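RAP1B (Serratia marcescens, PDB 4AX2) probably protects Serratia marcescens from its own type VI-secreted amidase toxin, acting as the cognate immunity (self-resistance) protein. Local coordinates at residues E39-R44 against L112-S117. Sequence-based numbering, arbitrary orientation.
Sequences ELALSR and LRLYHS. With EDO (1,2-ethanediol), chain F.
Tyr115 and Leu42 centre a buried, nearly antiparallel helix-helix contact between helices 33-49 and 107-116, deep in an all-helical fold. The axes of segments 39-44 and 112-116 run at 167° to each other and approach to 9.2 Å; the nearest CA atoms, those of Leu42 and Tyr115, are 5.7 Å apart. Leu42 makes a CH-pi contact: its CD2 stands 3.8 Å from the centroid of the Tyr115 ring, 13° off the normal, so one methyl lies over the centre of one ring face while CB of Leu42 lies 3.6 Å from CD1 of Tyr115. With CG of Tyr115 anti to the backbone N, the ring extends across to helix 33-49 and its hydroxyl meets Glu39. There Tyr115 OH donates to the syn lone pair of Glu39 OE2 at 2.7 Å, the carboxylate plane turned 71° from the ring. Gln35 NE2 also bonds OE2, while OE1 bonds His116 of the second subunit, so both carboxylate oxygens are held, and the carboxylate links the Tyr115 bond to the dimer interface. Looser apolar packing flanks this centre, with Leu114 CD2 at 4.5 Å from Ala41 CB. The disulfide Cys45-Cys111, just beyond the two segments, ties the same helices covalently. Leu114 packs onward against helix 75-89 through Leu85, Ile86 and Tyr89, whereas Glu39 and Ser43 rest on helix 55-67, and Ser117 caps helix 118-126.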
ATOM      1  N   GLU A  39       1.287   4.545  -6.341  1.00 18.07           N
ATOM      2  CA  GLU A  39       0.676   5.054  -5.114  1.00 18.40           C
ATOM      3  C   GLU A  39      -0.754   5.502  -5.391  1.00 18.49           C
ATOM      4  O   GLU A  39      -1.654   5.270  -4.574  1.00 17.70           O
ATOM      5  CB  GLU A  39       1.442   6.238  -4.527  1.00 19.39           C
ATOM      6  CG  GLU A  39       2.927   6.011  -4.300  1.00 20.46           C
ATOM      7  CD  GLU A  39       3.226   4.869  -3.354  1.00 22.43           C
ATOM      8  OE1 GLU A  39       2.991   5.057  -2.142  1.00 23.68           O
ATOM      9  OE2 GLU A  39       3.762   3.842  -3.811  1.00 25.20           O
ATOM     10  N   LEU A  40      -0.961   6.173  -6.526  1.00 18.31           N
ATOM     11  CA  LEU A  40      -2.306   6.606  -6.896  1.00 18.71           C
ATOM     12  C   LEU A  40      -3.204   5.379  -7.080  1.00 18.56           C
ATOM     13  O   LEU A  40      -4.322   5.320  -6.545  1.00 18.64           O
ATOM     14  CB  LEU A  40      -2.272   7.436  -8.190  1.00 19.01           C
ATOM     15  CG  LEU A  40      -3.597   7.957  -8.749  1.00 20.05           C
ATOM     16  CD1 LEU A  40      -3.336   9.174  -9.632  1.00 20.22           C
ATOM     17  CD2 LEU A  40      -4.351   6.889  -9.543  1.00 20.92           C
ATOM     18  N   ALA A  41      -2.698   4.401  -7.828  1.00 17.88           N
ATOM     19  CA  ALA A  41      -3.465   3.188  -8.118  1.00 17.97           C
ATOM     20  C   ALA A  41      -3.848   2.424  -6.850  1.00 17.49           C
ATOM     21  O   ALA A  41      -4.994   2.019  -6.702  1.00 18.18           O
ATOM     22  CB  ALA A  41      -2.703   2.277  -9.086  1.00 18.72           C
ATOM     23  N   LEU A  42      -2.892   2.238  -5.952  1.00 17.01           N
ATOM     24  CA  LEU A  42      -3.153   1.571  -4.664  1.00 16.94           C
ATOM     25  C   LEU A  42      -4.210   2.336  -3.853  1.00 17.44           C
ATOM     26  O   LEU A  42      -5.187   1.753  -3.375  1.00 17.12           O
ATOM     27  CB  LEU A  42      -1.832   1.463  -3.888  1.00 16.72           C
ATOM     28  CG  LEU A  42      -1.922   0.895  -2.461  1.00 16.17           C
ATOM     29  CD1 LEU A  42      -2.653  -0.448  -2.422  1.00 15.81           C
ATOM     30  CD2 LEU A  42      -0.537   0.768  -1.861  1.00 16.36           C
ATOM     31  N   SER A  43      -4.015   3.646  -3.703  1.00 17.72           N
ATOM     32  CA  SER A  43      -4.924   4.461  -2.904  1.00 18.86           C
ATOM     33  C   SER A  43      -6.345   4.408  -3.461  1.00 18.32           C
ATOM     34  O   SER A  43      -7.307   4.266  -2.717  1.00 18.35           O
ATOM     35  CB  SER A  43      -4.439   5.923  -2.830  1.00 20.04           C
ATOM     36  OG  SER A  43      -3.147   6.021  -2.259  1.00 22.59           O
ATOM     37  N   ARG A  44      -6.480   4.514  -4.773  1.00 17.82           N
ATOM     38  CA  ARG A  44      -7.807   4.440  -5.389  1.00 18.87           C
ATOM     39  C   ARG A  44      -8.428   3.048  -5.301  1.00 18.29           C
ATOM     40  O   ARG A  44      -9.613   2.915  -5.086  1.00 18.34           O
ATOM     41  CB  ARG A  44      -7.760   4.936  -6.836  1.00 19.49           C
ATOM     42  CG  ARG A  44      -9.145   5.008  -7.461  1.00 20.82           C
ATOM     43  CD  ARG A  44      -9.134   5.686  -8.804  1.00 22.09           C
ATOM     44  NE  ARG A  44      -8.734   7.083  -8.716  1.00 22.29           N
ATOM     45  CZ  ARG A  44      -8.212   7.773  -9.724  1.00 22.48           C
ATOM     46  NH1 ARG A  44      -8.026   7.205 -10.922  1.00 22.58           N
ATOM     47  NH2 ARG A  44      -7.907   9.049  -9.543  1.00 22.62           N
ATOM     48  N   LEU A 112      -3.113  -4.899  -2.853  1.00 16.94           N
ATOM     49  CA  LEU A 112      -1.676  -5.134  -2.763  1.00 17.25           C
ATOM     50  C   LEU A 112      -1.168  -5.923  -3.988  1.00 17.44           C
ATOM     51  O   LEU A 112      -0.091  -5.635  -4.516  1.00 17.42           O
ATOM     52  CB  LEU A 112      -1.331  -5.835  -1.454  1.00 17.17           C
ATOM     53  CG  LEU A 112      -1.617  -5.052  -0.181  1.00 17.32           C
ATOM     54  CD1 LEU A 112      -1.314  -5.955   1.017  1.00 18.71           C
ATOM     55  CD2 LEU A 112      -0.752  -3.787  -0.126  1.00 16.78           C
ATOM     56  N   ARG A 113      -1.957  -6.888  -4.465  1.00 18.78           N
ATOM     57  CA  ARG A 113      -1.562  -7.683  -5.646  1.00 19.16           C
ATOM     58  C   ARG A 113      -1.452  -6.767  -6.856  1.00 18.81           C
ATOM     59  O   ARG A 113      -0.485  -6.810  -7.612  1.00 18.87           O
ATOM     60  CB  ARG A 113      -2.559  -8.814  -5.914  1.00 20.14           C
ATOM     61  CG  ARG A 113      -2.086  -9.799  -6.967  1.00 21.90           C
ATOM     62  CD  ARG A 113      -3.090 -10.937  -7.214  1.00 22.92           C
ATOM     63  NE  ARG A 113      -3.417 -11.671  -5.991  1.00 23.01           N
ATOM     64  CZ  ARG A 113      -4.564 -11.590  -5.310  1.00 23.15           C
ATOM     65  NH1 ARG A 113      -5.553 -10.828  -5.721  1.00 22.69           N
ATOM     66  NH2 ARG A 113      -4.715 -12.287  -4.179  1.00 24.37           N
ATOM     67  N   LEU A 114      -2.470  -5.945  -7.048  1.00 18.75           N
ATOM     68  CA  LEU A 114      -2.433  -4.877  -8.060  1.00 18.13           C
ATOM     69  C   LEU A 114      -1.166  -4.046  -7.953  1.00 18.10           C
ATOM     70  O   LEU A 114      -0.442  -3.868  -8.931  1.00 17.46           O
ATOM     71  CB  LEU A 114      -3.630  -3.945  -7.881  1.00 17.98           C
ATOM     72  CG  LEU A 114      -3.569  -2.613  -8.663  1.00 17.47           C
ATOM     73  CD1 LEU A 114      -3.714  -2.895 -10.146  1.00 18.04           C
ATOM     74  CD2 LEU A 114      -4.657  -1.672  -8.195  1.00 18.16           C
ATOM     75  N   TYR A 115      -0.911  -3.536  -6.754  1.00 17.88           N
ATOM     76  CA  TYR A 115       0.192  -2.606  -6.510  1.00 18.56           C
ATOM     77  C   TYR A 115       1.537  -3.194  -6.915  1.00 19.00           C
ATOM     78  O   TYR A 115       2.397  -2.467  -7.370  1.00 18.06           O
ATOM     79  CB  TYR A 115       0.194  -2.217  -5.029  1.00 19.44           C
ATOM     80  CG  TYR A 115       1.283  -1.290  -4.579  1.00 20.83           C
ATOM     81  CD1 TYR A 115       1.327   0.035  -4.998  1.00 21.15           C
ATOM     82  CD2 TYR A 115       2.240  -1.722  -3.671  1.00 24.00           C
ATOM     83  CE1 TYR A 115       2.302   0.900  -4.549  1.00 22.23           C
ATOM     84  CE2 TYR A 115       3.220  -0.874  -3.217  1.00 26.37           C
ATOM     85  CZ  TYR A 115       3.251   0.443  -3.665  1.00 25.98           C
ATOM     86  OH  TYR A 115       4.233   1.280  -3.202  1.00 29.17           O
ATOM     87  N   HIS A 116       1.726  -4.491  -6.694  1.00 19.40           N
ATOM     88  CA  HIS A 116       2.980  -5.178  -7.073  1.00 20.75           C
ATOM     89  C   HIS A 116       2.978  -5.840  -8.442  1.00 21.40           C
ATOM     90  O   HIS A 116       3.969  -6.487  -8.826  1.00 23.11           O
ATOM     91  CB  HIS A 116       3.328  -6.211  -6.000  1.00 22.13           C
ATOM     92  CG  HIS A 116       3.561  -5.608  -4.627  1.00 22.71           C
ATOM     93  ND1 HIS A 116       4.622  -4.826  -4.349  1.00 23.29           N
ATOM     94  CD2 HIS A 116       2.813  -5.691  -3.447  1.00 22.77           C
ATOM     95  CE1 HIS A 116       4.561  -4.427  -3.051  1.00 23.64           C
ATOM     96  NE2 HIS A 116       3.459  -4.965  -2.506  1.00 24.30           N
ATOM     97  N   SER A 117       1.885  -5.721  -9.195  1.00 21.04           N
ATOM     98  CA  SER A 117       1.743  -6.450 -10.453  1.00 22.20           C
ATOM     99  C   SER A 117       2.673  -5.944 -11.537  1.00 22.69           C
ATOM    100  O   SER A 117       2.936  -4.741 -11.650  1.00 21.60           O
ATOM    101  CB  SER A 117       0.285  -6.443 -10.969  1.00 22.36           C
ATOM    102  OG  SER A 117      -0.140  -5.133 -11.317  1.00 21.67           O
TER
HETATM  103  C1  EDO F1155       8.224  -3.124  -4.807  1.00 46.82           C
HETATM  104  O1  EDO F1155       7.310  -3.048  -3.720  1.00 47.46           O
HETATM  105  C2  EDO F1155       7.455  -2.861  -6.092  1.00 45.82           C
HETATM  106  O2  EDO F1155       6.406  -3.824  -6.233  1.00 42.89           O